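Local structure of Ras-3 from Cryphonectria parasitica (Cryphonectria parasitica, 4KU4) at residues Glu87-Val95 against Phe135-Lys146; Arg53-Leu64 against Glu183-Arg194. The protein is a Ras-family protein with the P-loop nucleotide-binding fold, and holds guanosine-5'-diphosphate in this structure. All coordinates share one frame; numbering follows the deposited sequence. Where two conformers were deposited one is given.

Interaction 1 (Glu87-Val95 against Phe135-Lys146). With GDP (guanosine-5'-diphosphate), chain C.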
loop_
_atom_site.group_PDB
_atom_site.type_symbol
_atom_site.label_atom_id
_atom_site.label_comp_id
_atom_site.label_asym_id
_atom_site.label_seq_id
_atom_site.Cartn_x
_atom_site.Cartn_y
_atom_site.Cartn_z
ATOM N N GLU A 87 -5.371 -3.107 9.408
ATOM C CA GLU A 87 -4.340 -2.693 10.360
ATOM C C GLU A 87 -3.237 -1.866 9.690
ATOM O O GLU A 87 -2.705 -0.925 10.278
ATOM C CB GLU A 87 -3.723 -3.930 11.055
ATOM C CG GLU A 87 -2.237 -3.777 11.446
ATOM C CD GLU A 87 -1.564 -5.044 12.042
ATOM O OE1 GLU A 87 -1.469 -6.104 11.354
ATOM O OE2 GLU A 87 -1.083 -4.961 13.200
ATOM N N LEU A 88 -2.900 -2.230 8.456
ATOM C CA LEU A 88 -1.773 -1.638 7.763
ATOM C C LEU A 88 -2.249 -1.140 6.414
ATOM O O LEU A 88 -3.230 -1.648 5.877
ATOM C CB LEU A 88 -0.673 -2.676 7.562
ATOM C CG LEU A 88 -0.291 -3.498 8.792
ATOM C CD1 LEU A 88 0.563 -4.710 8.414
ATOM C CD2 LEU A 88 0.421 -2.631 9.838
ATOM N N PHE A 89 -1.534 -0.167 5.857
ATOM C CA PHE A 89 -1.981 0.527 4.665
ATOM C C PHE A 89 -0.911 0.786 3.622
ATOM O O PHE A 89 0.201 1.213 3.931
ATOM C CB PHE A 89 -2.647 1.850 5.060
ATOM C CG PHE A 89 -3.866 1.668 5.911
ATOM C CD1 PHE A 89 -5.116 1.530 5.328
ATOM C CD2 PHE A 89 -3.757 1.588 7.289
ATOM C CE1 PHE A 89 -6.247 1.341 6.099
ATOM C CE2 PHE A 89 -4.887 1.402 8.073
ATOM C CZ PHE A 89 -6.136 1.269 7.469
ATOM N N VAL A 90 -1.279 0.525 2.378
ATOM C CA VAL A 90 -0.441 0.829 1.244
ATOM C C VAL A 90 -1.187 1.867 0.421
ATOM O O VAL A 90 -2.224 1.567 -0.175
ATOM C CB VAL A 90 -0.189 -0.424 0.412
ATOM C CG1 VAL A 90 0.682 -0.095 -0.802
ATOM C CG2 VAL A 90 0.462 -1.519 1.282
ATOM N N ILE A 91 -0.676 3.098 0.419
ATOM C CA ILE A 91 -1.302 4.188 -0.311
ATOM C C ILE A 91 -0.510 4.446 -1.583
ATOM O O ILE A 91 0.640 4.870 -1.531
ATOM C CB ILE A 91 -1.408 5.424 0.583
ATOM C CG1 ILE A 91 -2.092 5.018 1.890
ATOM C CG2 ILE A 91 -2.139 6.566 -0.142
ATOM C CD1 ILE A 91 -2.406 6.207 2.798
ATOM N N VAL A 92 -1.133 4.140 -2.718
ATOM C CA VAL A 92 -0.448 4.133 -4.003
ATOM C C VAL A 92 -0.710 5.397 -4.831
ATOM O O VAL A 92 -1.846 5.887 -4.930
ATOM C CB VAL A 92 -0.883 2.901 -4.830
ATOM C CG1 VAL A 92 -0.034 2.767 -6.088
ATOM C CG2 VAL A 92 -0.782 1.645 -3.984
ATOM N N PHE A 93 0.352 5.920 -5.434
ATOM C CA PHE A 93 0.207 6.966 -6.443
ATOM C C PHE A 93 1.015 6.571 -7.682
ATOM O O PHE A 93 1.770 5.594 -7.646
ATOM C CB PHE A 93 0.598 8.341 -5.895
ATOM C CG PHE A 93 2.063 8.538 -5.694
ATOM C CD1 PHE A 93 2.840 9.119 -6.693
ATOM C CD2 PHE A 93 2.659 8.217 -4.481
ATOM C CE1 PHE A 93 4.201 9.332 -6.507
ATOM C CE2 PHE A 93 4.017 8.433 -4.282
ATOM C CZ PHE A 93 4.788 8.998 -5.299
ATOM N N ASP A 94 0.792 7.298 -8.776
ATOM C CA ASP A 94 1.363 6.999 -10.086
ATOM C C ASP A 94 2.397 8.080 -10.286
ATOM O O ASP A 94 2.056 9.261 -10.250
ATOM C CB ASP A 94 0.233 7.095 -11.131
ATOM C CG ASP A 94 0.707 6.894 -12.568
ATOM O OD1 ASP A 94 1.914 6.971 -12.860
ATOM O OD2 ASP A 94 -0.165 6.657 -13.419
ATOM N N VAL A 95 3.664 7.704 -10.444
ATOM C CA VAL A 95 4.703 8.720 -10.467
ATOM C C VAL A 95 4.573 9.598 -11.706
ATOM O O VAL A 95 5.159 10.676 -11.755
ATOM C CB VAL A 95 6.148 8.153 -10.383
ATOM C CG1 VAL A 95 6.356 7.369 -9.083
ATOM C CG2 VAL A 95 6.484 7.331 -11.620
ATOM N N PHE A 135 -2.460 3.499 16.754
ATOM C CA PHE A 135 -2.002 3.567 15.373
ATOM C C PHE A 135 -0.867 4.575 15.239
ATOM O O PHE A 135 -0.834 5.584 15.944
ATOM C CB PHE A 135 -3.161 3.949 14.446
ATOM C CG PHE A 135 -2.863 3.752 12.991
ATOM C CD1 PHE A 135 -2.514 4.824 12.194
ATOM C CD2 PHE A 135 -2.911 2.489 12.423
ATOM C CE1 PHE A 135 -2.234 4.647 10.857
ATOM C CE2 PHE A 135 -2.623 2.307 11.078
ATOM C CZ PHE A 135 -2.284 3.387 10.299
ATOM N N ALA A 136 0.060 4.297 14.326
ATOM C CA ALA A 136 1.180 5.193 14.054
ATOM C C ALA A 136 1.412 5.311 12.546
ATOM O O ALA A 136 1.120 4.377 11.803
ATOM C CB ALA A 136 2.438 4.686 14.740
ATOM N N PRO A 137 1.951 6.453 12.095
ATOM C CA PRO A 137 2.188 6.669 10.664
ATOM C C PRO A 137 3.105 5.632 10.031
ATOM O O PRO A 137 3.052 5.477 8.816
ATOM C CB PRO A 137 2.863 8.047 10.618
ATOM C CG PRO A 137 2.447 8.720 11.852
ATOM C CD PRO A 137 2.326 7.633 12.894
ATOM N N SER A 138 3.926 4.942 10.822
ATOM C CA SER A 138 4.805 3.923 10.258
ATOM C C SER A 138 4.036 2.693 9.754
ATOM O O SER A 138 4.602 1.850 9.065
ATOM C CB SER A 138 5.885 3.502 11.269
ATOM O OG SER A 138 5.301 3.008 12.461
ATOM N N LEU A 139 2.747 2.598 10.079
ATOM C CA LEU A 139 1.938 1.462 9.622
ATOM C C LEU A 139 1.374 1.727 8.232
ATOM O O LEU A 139 0.580 0.945 7.693
ATOM C CB LEU A 139 0.808 1.146 10.620
ATOM C CG LEU A 139 1.288 0.775 12.029
ATOM C CD1 LEU A 139 0.159 0.292 12.904
ATOM C CD2 LEU A 139 2.371 -0.290 11.944
ATOM N N VAL A 140 1.789 2.849 7.659
ATOM C CA VAL A 140 1.410 3.223 6.312
ATOM C C VAL A 140 2.648 3.272 5.435
ATOM O O VAL A 140 3.715 3.690 5.880
ATOM C CB VAL A 140 0.755 4.625 6.284
ATOM C CG1 VAL A 140 0.402 5.013 4.874
ATOM C CG2 VAL A 140 -0.474 4.645 7.179
ATOM N N VAL A 141 2.510 2.844 4.191
ATOM C CA VAL A 141 3.584 3.064 3.225
ATOM C C VAL A 141 3.026 3.779 2.005
ATOM O O VAL A 141 1.989 3.389 1.460
ATOM C CB VAL A 141 4.351 1.757 2.831
ATOM C CG1 VAL A 141 3.419 0.702 2.260
ATOM C CG2 VAL A 141 5.499 2.077 1.844
ATOM N N LEU A 142 3.690 4.861 1.607
ATOM C CA LEU A 142 3.351 5.534 0.364
ATOM C C LEU A 142 4.139 4.886 -0.750
ATOM O O LEU A 142 5.361 4.779 -0.660
ATOM C CB LEU A 142 3.724 7.006 0.423
ATOM C CG LEU A 142 2.945 7.975 1.301
ATOM C CD1 LEU A 142 3.769 9.239 1.352
ATOM C CD2 LEU A 142 1.542 8.256 0.743
ATOM N N VAL A 143 3.443 4.480 -1.804
ATOM C CA VAL A 143 4.075 3.768 -2.905
ATOM C C VAL A 143 4.025 4.585 -4.184
ATOM O O VAL A 143 2.954 4.954 -4.651
ATOM C CB VAL A 143 3.407 2.398 -3.145
ATOM C CG1 VAL A 143 3.899 1.762 -4.448
ATOM C CG2 VAL A 143 3.640 1.463 -1.966
ATOM N N GLY A 144 5.185 4.887 -4.745
ATOM C CA GLY A 144 5.240 5.561 -6.038
ATOM C C GLY A 144 5.345 4.503 -7.121
ATOM O O GLY A 144 6.433 3.998 -7.379
ATOM N N ASN A 145 4.217 4.177 -7.754
ATOM C CA ASN A 145 4.168 3.078 -8.716
ATOM C C ASN A 145 4.388 3.569 -10.140
ATOM O O ASN A 145 4.321 4.770 -10.404
ATOM C CB ASN A 145 2.838 2.333 -8.616
ATOM C CG ASN A 145 2.829 1.037 -9.427
ATOM O OD1 ASN A 145 3.794 0.270 -9.402
ATOM N ND2 ASN A 145 1.726 0.778 -10.129
ATOM N N LYS A 146 4.664 2.621 -11.034
ATOM C CA LYS A 146 4.969 2.872 -12.441
ATOM C C LYS A 146 6.345 3.515 -12.604
ATOM O O LYS A 146 6.552 4.360 -13.474
ATOM C CB LYS A 146 3.874 3.706 -13.130
ATOM C CG LYS A 146 2.440 3.326 -12.775
ATOM C CD LYS A 146 1.478 3.683 -13.895
ATOM C CE LYS A 146 0.026 3.391 -13.494
ATOM N NZ LYS A 146 -0.940 4.061 -14.415
HETATM P PB GDP C . -5.878 0.644 -10.158
HETATM O O1B GDP C . -6.258 -0.711 -9.609
HETATM O O2B GDP C . -5.179 1.455 -9.071
HETATM O O3B GDP C . -7.106 1.377 -10.660
HETATM O O3A GDP C . -4.834 0.426 -11.377
HETATM P PA GDP C . -4.638 -0.912 -12.287
HETATM O O1A GDP C . -3.897 -2.004 -11.548
HETATM O O2A GDP C . -5.939 -1.424 -12.856
HETATM O "O5'" GDP C . -3.678 -0.374 -13.451
HETATM C "C5'" GDP C . -4.133 0.703 -14.275
HETATM C "C4'" GDP C . -3.264 0.722 -15.521
HETATM O "O4'" GDP C . -1.938 0.960 -15.096
HETATM C "C3'" GDP C . -3.250 -0.602 -16.258
HETATM O "O3'" GDP C . -3.221 -0.361 -17.677
HETATM C "C2'" GDP C . -1.946 -1.230 -15.831
HETATM O "O2'" GDP C . -1.416 -2.097 -16.832
HETATM C "C1'" GDP C . -1.067 -0.011 -15.633
HETATM N N9 GDP C . -0.002 -0.212 -14.630
HETATM C C8 GDP C . -0.160 -0.551 -13.335
HETATM N N7 GDP C . 1.040 -0.616 -12.714
HETATM C C5 GDP C . 1.981 -0.301 -13.621
HETATM C C6 GDP C . 3.446 -0.183 -13.640
HETATM O O6 GDP C . 4.109 -0.396 -12.612
HETATM N N1 GDP C . 4.038 0.174 -14.789
HETATM C C2 GDP C . 3.359 0.407 -15.913
HETATM N N2 GDP C . 4.058 0.748 -17.024
HETATM N N3 GDP C . 2.007 0.313 -15.975
HETATM C C4 GDP C . 1.292 -0.034 -14.881
HETATM O O HOH W 1 -0.117 6.124 -15.784
#
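Val90 CG1 meets Val143 CG2 at 3.5 Å, two residues beyond Val141, its partner in the register. On the other face of the sheet, Ile91 CD1 reaches Val140 CG1 at 3.7 Å, and its CB lies near a methyl of Leu142. Strands 88-94 and 140-145 run parallel, 24° apart, as inner strands of the Ras-type P-loop fold. Alternating amides and carbonyls join them. Phe93 N donates to Val143 O at 2.9 Å, almost straight at 177°. Phe93 CG sits between its backbone N and carbonyl carbon (chi1 73°), which lays the ring over the neighbouring strand. Gly144 CA packs over one face of the Phe93 ring, 3.7 Å from its centroid, as a CH-pi contact. At the N-terminal end the rings of Phe89 and Phe135 meet obliquely, and Glu87 O lies at the edge of the Phe135 ring.

The other end is polar. Lys146 NZ forms a salt bridge with Asp94 OD2 at 2.9 Å, from above the carboxylate plane. The extended lysine also passes the guanine and makes a weak bond from NZ to O4' of GDP. Asn145 ND2 comes to 3.0 Å from GDP N7; its amide is held by Val25, Thr174 and Ala176. Gly24 O also binds Lys146 NZ, and Thr96 binds Asp94. Helix 98-118 covers Phe89, Ile91 and Phe93, helix 182-196 covers Val141, and strand 15-20 flanks strand 88-94.

Interaction 2 (Arg53-Leu64 against Glu183-Arg194)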
loop_
_atom_site.group_PDB
_atom_site.type_symbol
_atom_site.label_atom_id
_atom_site.label_comp_id
_atom_site.label_asym_id
_atom_site.label_seq_id
_atom_site.Cartn_x
_atom_site.Cartn_y
_atom_site.Cartn_z
ATOM N N ARG A 53 -1.338 -13.517 0.385
ATOM C CA ARG A 53 0.043 -13.934 0.161
ATOM C C ARG A 53 0.575 -14.636 1.410
ATOM O O ARG A 53 0.698 -14.031 2.477
ATOM C CB ARG A 53 0.924 -12.727 -0.187
ATOM C CG ARG A 53 2.443 -13.034 -0.211
ATOM C CD ARG A 53 2.870 -13.813 -1.452
ATOM N NE ARG A 53 4.254 -14.280 -1.343
ATOM C CZ ARG A 53 5.317 -13.613 -1.788
ATOM N NH1 ARG A 53 6.530 -14.118 -1.622
ATOM N NH2 ARG A 53 5.180 -12.445 -2.391
ATOM N N GLN A 54 0.861 -15.929 1.285
ATOM C CA GLN A 54 1.611 -16.625 2.310
ATOM C C GLN A 54 3.068 -16.379 1.981
ATOM O O GLN A 54 3.471 -16.485 0.814
ATOM C CB GLN A 54 1.311 -18.128 2.284
ATOM C CG GLN A 54 -0.111 -18.458 2.673
ATOM C CD GLN A 54 -0.333 -19.950 2.885
ATOM O OE1 GLN A 54 -0.585 -20.699 1.937
ATOM N NE2 GLN A 54 -0.253 -20.381 4.135
ATOM N N CYS A 55 3.842 -16.014 2.995
ATOM C CA CYS A 55 5.252 -15.699 2.794
ATOM C C CYS A 55 5.996 -15.849 4.105
ATOM O O CYS A 55 5.400 -16.131 5.148
ATOM C CB CYS A 55 5.405 -14.254 2.272
ATOM S SG CYS A 55 4.512 -12.995 3.254
ATOM N N VAL A 56 7.311 -15.682 4.033
ATOM C CA VAL A 56 8.143 -15.566 5.215
ATOM C C VAL A 56 8.797 -14.190 5.158
ATOM O O VAL A 56 9.545 -13.894 4.226
ATOM C CB VAL A 56 9.249 -16.642 5.245
ATOM C CG1 VAL A 56 10.033 -16.546 6.542
ATOM C CG2 VAL A 56 8.642 -18.026 5.101
ATOM N N ILE A 57 8.478 -13.344 6.134
ATOM C CA ILE A 57 9.058 -12.015 6.215
ATOM C C ILE A 57 10.075 -11.972 7.348
ATOM O O ILE A 57 9.734 -12.144 8.522
ATOM C CB ILE A 57 7.965 -10.936 6.451
ATOM C CG1 ILE A 57 6.930 -10.966 5.326
ATOM C CG2 ILE A 57 8.593 -9.571 6.532
ATOM C CD1 ILE A 57 5.571 -10.227 5.668
ATOM N N ASP A 58 11.339 -11.763 6.992
ATOM C CA ASP A 58 12.409 -11.726 7.981
ATOM C C ASP A 58 12.313 -12.901 8.949
ATOM O O ASP A 58 12.302 -12.714 10.162
ATOM C CB ASP A 58 12.401 -10.388 8.738
ATOM C CG ASP A 58 12.633 -9.208 7.825
ATOM O OD1 ASP A 58 13.160 -9.423 6.711
ATOM O OD2 ASP A 58 12.298 -8.070 8.214
ATOM N N GLY A 59 12.220 -14.106 8.391
ATOM C CA GLY A 59 12.241 -15.337 9.165
ATOM C C GLY A 59 10.926 -15.753 9.797
ATOM O O GLY A 59 10.812 -16.863 10.305
ATOM N N ILE A 60 9.937 -14.862 9.791
ATOM C CA ILE A 60 8.651 -15.155 10.414
ATOM C C ILE A 60 7.581 -15.462 9.361
ATOM O O ILE A 60 7.266 -14.602 8.532
ATOM C CB ILE A 60 8.152 -13.968 11.270
ATOM C CG1 ILE A 60 9.221 -13.521 12.263
ATOM C CG2 ILE A 60 6.838 -14.329 11.978
ATOM C CD1 ILE A 60 9.730 -14.626 13.138
ATOM N N PRO A 61 7.020 -16.686 9.384
ATOM C CA PRO A 61 5.923 -17.003 8.459
ATOM C C PRO A 61 4.763 -16.055 8.693
ATOM O O PRO A 61 4.345 -15.875 9.843
ATOM C CB PRO A 61 5.520 -18.428 8.864
ATOM C CG PRO A 61 6.765 -19.001 9.494
ATOM C CD PRO A 61 7.361 -17.838 10.240
ATOM N N SER A 62 4.268 -15.462 7.610
ATOM C CA SER A 62 3.184 -14.479 7.648
ATOM C C SER A 62 2.165 -14.800 6.564
ATOM O O SER A 62 2.493 -15.425 5.555
ATOM C CB SER A 62 3.730 -13.068 7.432
ATOM O OG SER A 62 4.889 -12.845 8.223
ATOM N N HIS A 63 0.927 -14.371 6.775
ATOM C CA HIS A 63 -0.137 -14.575 5.796
ATOM C C HIS A 63 -0.882 -13.255 5.665
ATOM O O HIS A 63 -1.660 -12.883 6.530
ATOM C CB HIS A 63 -1.069 -15.708 6.243
ATOM C CG HIS A 63 -1.985 -16.214 5.161
ATOM N ND1 HIS A 63 -2.759 -17.340 5.312
ATOM C CD2 HIS A 63 -2.241 -15.742 3.917
ATOM C CE1 HIS A 63 -3.452 -17.548 4.203
ATOM N NE2 HIS A 63 -3.154 -16.596 3.344
ATOM N N LEU A 64 -0.605 -12.541 4.586
ATOM C CA LEU A 64 -1.158 -11.217 4.374
ATOM C C LEU A 64 -2.493 -11.348 3.652
ATOM O O LEU A 64 -2.621 -12.113 2.701
ATOM C CB LEU A 64 -0.195 -10.378 3.540
ATOM C CG LEU A 64 1.288 -10.427 3.929
ATOM C CD1 LEU A 64 2.152 -9.519 3.036
ATOM C CD2 LEU A 64 1.450 -10.051 5.397
ATOM N N GLU A 183 7.554 -6.623 -3.344
ATOM C CA GLU A 183 7.578 -7.241 -2.013
ATOM C C GLU A 183 8.087 -6.275 -0.933
ATOM O O GLU A 183 7.542 -6.223 0.169
ATOM C CB GLU A 183 8.386 -8.557 -1.994
ATOM C CG GLU A 183 7.670 -9.718 -2.650
ATOM C CD GLU A 183 8.422 -11.029 -2.503
ATOM O OE1 GLU A 183 9.549 -11.029 -1.956
ATOM O OE2 GLU A 183 7.879 -12.058 -2.956
ATOM N N GLU A 184 9.134 -5.513 -1.241
ATOM C CA GLU A 184 9.663 -4.552 -0.281
ATOM C C GLU A 184 8.571 -3.589 0.179
ATOM O O GLU A 184 8.474 -3.258 1.356
ATOM C CB GLU A 184 10.833 -3.776 -0.886
ATOM C CG GLU A 184 12.133 -4.579 -0.918
ATOM C CD GLU A 184 12.199 -5.634 -2.013
ATOM O OE1 GLU A 184 11.272 -5.771 -2.848
ATOM O OE2 GLU A 184 13.213 -6.357 -2.026
ATOM N N ALA A 185 7.732 -3.159 -0.753
ATOM C CA ALA A 185 6.693 -2.192 -0.432
ATOM C C ALA A 185 5.685 -2.767 0.563
ATOM O O ALA A 185 5.444 -2.173 1.613
ATOM C CB ALA A 185 6.005 -1.748 -1.679
ATOM N N PHE A 186 5.088 -3.911 0.227
ATOM C CA PHE A 186 4.109 -4.543 1.110
ATOM C C PHE A 186 4.711 -4.986 2.441
ATOM O O PHE A 186 4.097 -4.804 3.493
ATOM C CB PHE A 186 3.456 -5.759 0.440
ATOM C CG PHE A 186 2.430 -5.408 -0.599
ATOM C CD1 PHE A 186 1.107 -5.194 -0.235
ATOM C CD2 PHE A 186 2.770 -5.326 -1.943
ATOM C CE1 PHE A 186 0.156 -4.883 -1.175
ATOM C CE2 PHE A 186 1.807 -5.018 -2.891
ATOM C CZ PHE A 186 0.497 -4.791 -2.500
ATOM N N PHE A 187 5.896 -5.596 2.401
ATOM C CA PHE A 187 6.484 -6.091 3.636
ATOM C C PHE A 187 6.928 -4.948 4.556
ATOM O O PHE A 187 7.088 -5.141 5.756
ATOM C CB PHE A 187 7.676 -7.011 3.352
ATOM C CG PHE A 187 7.330 -8.254 2.590
ATOM C CD1 PHE A 187 6.016 -8.585 2.295
ATOM C CD2 PHE A 187 8.335 -9.103 2.171
ATOM C CE1 PHE A 187 5.713 -9.739 1.592
ATOM C CE2 PHE A 187 8.042 -10.258 1.467
ATOM C CZ PHE A 187 6.727 -10.579 1.184
ATOM N N SER A 188 7.111 -3.757 3.996
ATOM C CA SER A 188 7.611 -2.637 4.782
ATOM C C SER A 188 6.719 -2.312 5.973
ATOM O O SER A 188 7.212 -1.962 7.043
ATOM C CB SER A 188 7.841 -1.389 3.910
ATOM O OG SER A 188 6.618 -0.816 3.460
ATOM N N VAL A 189 5.406 -2.434 5.800
ATOM C CA VAL A 189 4.512 -2.061 6.887
ATOM C C VAL A 189 4.435 -3.154 7.942
ATOM O O VAL A 189 4.217 -2.878 9.124
ATOM C CB VAL A 189 3.114 -1.674 6.385
ATOM C CG1 VAL A 189 3.145 -0.251 5.802
ATOM C CG2 VAL A 189 2.601 -2.673 5.370
ATOM N N VAL A 190 4.631 -4.397 7.521
ATOM C CA VAL A 190 4.741 -5.486 8.483
ATOM C C VAL A 190 6.012 -5.314 9.315
ATOM O O VAL A 190 5.988 -5.458 10.540
ATOM C CB VAL A 190 4.795 -6.862 7.792
ATOM C CG1 VAL A 190 5.079 -7.962 8.839
ATOM C CG2 VAL A 190 3.489 -7.122 7.009
ATOM N N ARG A 191 7.110 -5.005 8.632
ATOM C CA ARG A 191 8.397 -4.781 9.280
ATOM C C ARG A 191 8.304 -3.638 10.278
ATOM O O ARG A 191 8.859 -3.720 11.375
ATOM C CB ARG A 191 9.478 -4.508 8.240
ATOM C CG ARG A 191 9.904 -5.760 7.492
ATOM C CD ARG A 191 10.908 -5.502 6.398
ATOM N NE ARG A 191 11.364 -6.771 5.832
ATOM C CZ ARG A 191 11.463 -7.033 4.535
ATOM N NH1 ARG A 191 11.146 -6.110 3.646
ATOM N NH2 ARG A 191 11.882 -8.233 4.125
ATOM N N ALA A 192 7.580 -2.582 9.910
ATOM C CA ALA A 192 7.427 -1.433 10.799
ATOM C C ALA A 192 6.624 -1.791 12.052
ATOM O O ALA A 192 6.977 -1.393 13.163
ATOM C CB ALA A 192 6.775 -0.266 10.059
ATOM N N ASP A 193 5.547 -2.546 11.866
ATOM C CA ASP A 193 4.706 -2.984 12.979
ATOM C C ASP A 193 5.530 -3.786 13.982
ATOM O O ASP A 193 5.406 -3.609 15.189
ATOM C CB ASP A 193 3.529 -3.818 12.463
ATOM C CG ASP A 193 2.555 -4.193 13.556
ATOM O OD1 ASP A 193 2.420 -3.417 14.530
ATOM O OD2 ASP A 193 1.913 -5.259 13.435
ATOM N N ARG A 194 6.392 -4.657 13.474
ATOM C CA ARG A 194 7.256 -5.444 14.348
ATOM C C ARG A 194 8.334 -4.613 15.025
ATOM O O ARG A 194 8.722 -4.891 16.157
ATOM C CB ARG A 194 7.917 -6.558 13.561
ATOM C CG ARG A 194 6.943 -7.565 13.048
ATOM C CD ARG A 194 7.678 -8.621 12.244
ATOM N NE ARG A 194 6.742 -9.458 11.512
ATOM C CZ ARG A 194 7.112 -10.368 10.617
ATOM N NH1 ARG A 194 8.401 -10.551 10.347
ATOM N NH2 ARG A 194 6.192 -11.075 9.988
HETATM O O HOH W 2 12.027 -11.361 4.294
HETATM O O HOH W 3 10.868 -10.378 11.516
#
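Ile57 and Phe187 form the tight part of this contact. Ile57 CG1 stands over the centre of the Phe187 ring, 3.8 Å from the centroid and 7° off its normal, a CH-pi contact. Glu183 CB lies over the opposite face. Leu64 CD1 reaches the ring edge, 3.8 Å from Phe187 CE1, and Cys55 SG approaches obliquely as a sulfur-aromatic contact. Ile57 CD1 and Leu64 CD2 also rest on the two methyls of Val190. The helix thus packs on the hairpin of strands 50-57 and 60-67, closed by a type I' turn from Ile57 to Ile60.

Polar groups border this patch. Arg53 holds Glu183 OE2 end-on, with NH1 and NH2 both 2.8 Å from that one oxygen. The oxygen lies in the guanidinium plane, but both nitrogens come from above the carboxylate plane.

The turn side is looser and reaches solvent. Arg191 grips Asp58 side-on: NE donates to OD2 at 2.9 Å and NH2 to OD1 at 3.1 Å. Water 2 joins Asp58 N to Arg191 NH2, the latter weakly. The Arg194 chain is extended from CG to NE (chi2 179°), which sets its guanidinium beside the turn. Arg194 NH1 donates to Ile57 O at 2.8 Å, on the face of that carbonyl opposite to Ile60 N. Its NH2 makes a weak bond to Ser62 OG, and water 3 links NH1 to Asp58 O.

The chemistry implies an apolar core with charge at its border: a salt bridge at either end, and a turn carbonyl shared by Ile60 N and an arginine.

Overall arrangement
Both interactions involve the same mixed sheet; helix 182-196 forms one side of interaction 2 and packs on interaction 1. Interaction 1 is core: it joins two neighbouring parallel strands within the sheet, and one end enters the GDP pocket. Interaction 2 is partly buried and lies at the sheet border, where strand 50-57 is outermost. Their centres are 14 Å apart. Ser188 and Val189 of the helix pack on Val141 and Leu139. There Asp193 also comes close to Glu87, a pair of like charges. Backbone bonds and aliphatic side chains dominate interaction 1, with its one salt bridge beside the nucleotide. Interaction 2 relies mostly on side chains, with one direct bond from Arg194 to a backbone carbonyl of the turn.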